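Local coordinates for protein esterase (uncultured bacterium FLS12, PDB 4RGY) that hydrolyses esters as a low-temperature-active alkaline esterase, probably through a serine nucleophile in an alpha/beta-hydrolase fold, at residues V22-E27 / S109-A114. Numbering follows the deposited sequence.
Sequences VILPQE and SFFPLA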
ATOM      1  N   VAL A  22       6.931   1.673   8.357  1.00 12.39           N
ATOM      2  CA  VAL A  22       7.677   1.104   9.474  1.00 13.52           C
ATOM      3  C   VAL A  22       8.253  -0.242   9.063  1.00 12.40           C
ATOM      4  O   VAL A  22       7.569  -1.059   8.443  1.00 13.65           O
ATOM      5  CB  VAL A  22       6.771   0.937  10.721  1.00 11.63           C
ATOM      6  CG1 VAL A  22       7.469   0.142  11.809  1.00 15.94           C
ATOM      7  CG2 VAL A  22       6.335   2.304  11.250  1.00 14.05           C
ATOM      8  N   ILE A  23       9.519  -0.479   9.397  1.00 12.54           N
ATOM      9  CA  ILE A  23      10.048  -1.829   9.258  1.00 13.89           C
ATOM     10  C   ILE A  23      10.442  -2.378  10.622  1.00 14.64           C
ATOM     11  O   ILE A  23      11.057  -1.676  11.431  1.00 14.70           O
ATOM     12  CB  ILE A  23      11.195  -1.929   8.244  1.00 18.67           C
ATOM     13  CG1 ILE A  23      12.229  -0.847   8.466  1.00 17.75           C
ATOM     14  CG2 ILE A  23      10.660  -1.820   6.823  1.00 21.06           C
ATOM     15  CD1 ILE A  23      13.390  -0.925   7.476  1.00 18.97           C
ATOM     16  N   LEU A  24      10.029  -3.620  10.873  1.00 14.13           N
ATOM     17  CA  LEU A  24      10.210  -4.281  12.161  1.00 16.78           C
ATOM     18  C   LEU A  24      10.955  -5.575  11.942  1.00 19.21           C
ATOM     19  O   LEU A  24      10.664  -6.301  10.994  1.00 18.59           O
ATOM     20  CB  LEU A  24       8.859  -4.688  12.746  1.00 18.48           C
ATOM     21  CG  LEU A  24       7.988  -3.856  13.665  1.00 26.07           C
ATOM     22  CD1 LEU A  24       6.880  -4.761  14.223  1.00 23.09           C
ATOM     23  CD2 LEU A  24       8.808  -3.231  14.789  1.00 23.84           C
ATOM     24  N   PRO A  25      11.893  -5.900  12.839  1.00 16.87           N
ATOM     25  CA  PRO A  25      12.449  -7.250  12.798  1.00 19.48           C
ATOM     26  C   PRO A  25      11.370  -8.274  13.129  1.00 19.30           C
ATOM     27  O   PRO A  25      10.529  -8.012  13.990  1.00 20.26           O
ATOM     28  CB  PRO A  25      13.507  -7.224  13.910  1.00 19.18           C
ATOM     29  CG  PRO A  25      13.808  -5.751  14.133  1.00 18.55           C
ATOM     30  CD  PRO A  25      12.510  -5.060  13.882  1.00 17.45           C
ATOM     31  N   GLN A  26      11.385  -9.411  12.440  1.00 22.74           N
ATOM     32  CA  GLN A  26      10.481 -10.514  12.766  1.00 23.00           C
ATOM     33  C   GLN A  26      11.139 -11.468  13.758  1.00 26.36           C
ATOM     34  O   GLN A  26      12.324 -11.759  13.645  1.00 31.00           O
ATOM     35  CB  GLN A  26      10.088 -11.293  11.509  1.00 25.21           C
ATOM     36  CG  GLN A  26       9.010 -10.629  10.689  1.00 21.14           C
ATOM     37  CD  GLN A  26       8.465 -11.529   9.593  1.00 17.18           C
ATOM     38  OE1 GLN A  26       8.171 -12.707   9.808  1.00 22.03           O
ATOM     39  NE2 GLN A  26       8.340 -10.975   8.408  1.00 15.06           N
ATOM     40  N   GLU A  27      10.366 -11.948  14.726  1.00 31.47           N
ATOM     41  CA  GLU A  27      10.886 -12.888  15.718  1.00 34.58           C
ATOM     42  C   GLU A  27      11.171 -14.247  15.091  1.00 35.45           C
ATOM     43  O   GLU A  27      10.621 -14.578  14.039  1.00 36.36           O
ATOM     44  CB  GLU A  27       9.900 -13.043  16.879  1.00 34.41           C
ATOM     45  CG  GLU A  27       9.595 -11.745  17.611  1.00 38.69           C
ATOM     46  CD  GLU A  27       8.913 -11.971  18.947  1.00 41.35           C
ATOM     47  OE1 GLU A  27       9.480 -12.703  19.787  1.00 47.02           O
ATOM     48  OE2 GLU A  27       7.811 -11.420  19.159  1.00 41.60           O
ATOM     49  N   SER A 109       2.833   2.926  20.377  1.00 15.16           N
ATOM     50  CA  SER A 109       1.530   2.354  20.712  1.00 17.93           C
ATOM     51  C   SER A 109       1.149   1.232  19.736  1.00 16.97           C
ATOM     52  O   SER A 109       0.510   0.252  20.124  1.00 19.55           O
ATOM     53  CB  SER A 109       0.449   3.439  20.740  1.00 20.04           C
ATOM     54  OG  SER A 109      -0.031   3.750  19.440  1.00 21.02           O
ATOM     55  N   PHE A 110       1.569   1.356  18.476  1.00 15.38           N
ATOM     56  CA  PHE A 110       1.227   0.365  17.458  1.00 15.57           C
ATOM     57  C   PHE A 110       2.170  -0.841  17.471  1.00 14.86           C
ATOM     58  O   PHE A 110       1.753  -1.984  17.240  1.00 14.49           O
ATOM     59  CB  PHE A 110       1.327   0.975  16.056  1.00 15.77           C
ATOM     60  CG  PHE A 110       0.384   2.119  15.791  1.00 14.79           C
ATOM     61  CD1 PHE A 110      -0.807   2.263  16.487  1.00 15.02           C
ATOM     62  CD2 PHE A 110       0.694   3.045  14.801  1.00 14.43           C
ATOM     63  CE1 PHE A 110      -1.664   3.328  16.207  1.00 17.17           C
ATOM     64  CE2 PHE A 110      -0.146   4.106  14.521  1.00 16.25           C
ATOM     65  CZ  PHE A 110      -1.324   4.253  15.224  1.00 15.45           C
ATOM     66  N   PHE A 111       3.459  -0.577  17.681  1.00 14.72           N
ATOM     67  CA  PHE A 111       4.517  -1.553  17.445  1.00 15.96           C
ATOM     68  C   PHE A 111       5.352  -1.792  18.699  1.00 15.27           C
ATOM     69  O   PHE A 111       5.375  -0.953  19.604  1.00 15.33           O
ATOM     70  CB  PHE A 111       5.421  -1.091  16.285  1.00 15.80           C
ATOM     71  CG  PHE A 111       4.708  -0.996  14.957  1.00 14.41           C
ATOM     72  CD1 PHE A 111       4.291  -2.147  14.296  1.00 14.96           C
ATOM     73  CD2 PHE A 111       4.465   0.237  14.374  1.00 14.13           C
ATOM     74  CE1 PHE A 111       3.638  -2.061  13.076  1.00 14.84           C
ATOM     75  CE2 PHE A 111       3.808   0.322  13.150  1.00 13.10           C
ATOM     76  CZ  PHE A 111       3.401  -0.835  12.504  1.00 13.26           C
ATOM     77  N   PRO A 112       6.041  -2.939  18.762  1.00 14.92           N
ATOM     78  CA  PRO A 112       6.833  -3.285  19.948  1.00 15.84           C
ATOM     79  C   PRO A 112       8.179  -2.566  19.931  1.00 16.90           C
ATOM     80  O   PRO A 112       9.237  -3.180  19.755  1.00 17.55           O
ATOM     81  CB  PRO A 112       6.992  -4.804  19.820  1.00 16.95           C
ATOM     82  CG  PRO A 112       6.947  -5.059  18.360  1.00 17.99           C
ATOM     83  CD  PRO A 112       5.974  -4.055  17.801  1.00 15.80           C
ATOM     84  N   LEU A 113       8.110  -1.251  20.119  1.00 15.49           N
ATOM     85  CA  LEU A 113       9.278  -0.383  20.045  1.00 17.64           C
ATOM     86  C   LEU A 113       9.739   0.071  21.423  1.00 16.44           C
ATOM     87  O   LEU A 113       8.924   0.322  22.315  1.00 16.67           O
ATOM     88  CB  LEU A 113       8.949   0.844  19.197  1.00 16.05           C
ATOM     89  CG  LEU A 113       8.360   0.582  17.809  1.00 15.41           C
ATOM     90  CD1 LEU A 113       8.181   1.909  17.096  1.00 15.83           C
ATOM     91  CD2 LEU A 113       9.230  -0.344  16.990  1.00 16.10           C
ATOM     92  N   ALA A 114      11.055   0.185  21.580  1.00 18.08           N
ATOM     93  CA  ALA A 114      11.649   0.715  22.809  1.00 20.09           C
ATOM     94  C   ALA A 114      11.265   2.166  23.059  1.00 19.58           C
ATOM     95  O   ALA A 114      10.921   2.905  22.135  1.00 17.89           O
ATOM     96  CB  ALA A 114      13.163   0.587  22.762  1.00 20.44           C
TER
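Val22 and Phe111 meet tip to tip: CG1 of Val22 sits over one face of the Phe111 ring, 4.1 Å from its centroid and displaced toward the rim, in a CH-pi contact. The second methyl, Val22 CG2, touches the rim carbon Phe111 CE2 at 3.7 Å. CG1 is anti to the backbone N (chi1 171°), which puts it over the ring, and CG2, anti to the carbonyl carbon, reaches the same CD2/CE2 side. Leu24, two residues on along the strand, takes the other ortho carbon obliquely, its CD1 lying 3.7 Å from Phe111 CD1. That same methyl also packs on the Pro112 ring, with Leu24 CD1 3.8 Å from Pro112 CD, while its partner Leu24 CD2 meets Leu113 CD2 at 3.7 Å. CD1 thus bridges Phe111 and Pro112.

Phe111 is the first residue to leave helical geometry after helix 95-110, and an inverse gamma turn centred on Pro112 follows, closed by a weak 2.8 Å bond from Leu113 N to Phe111 O. Strand 16-25 is held by backbone bonds to strands 2-11 and 75-79; Phe5 of the former meets the Phe111 ring. Across the subunit boundary, Phe110 of a neighbouring subunit packs on Pro112. An alanine in place of Phe111 would probably open a gap between strand and loop, taking away the ring that the Val22 methyls and Leu24 CD1 pack on. In this alpha/beta-hydrolase fold the helix exit meets the antiparallel part of the central sheet; no hydrogen bond joins the two segments, so between them the contact rests on apolar packing.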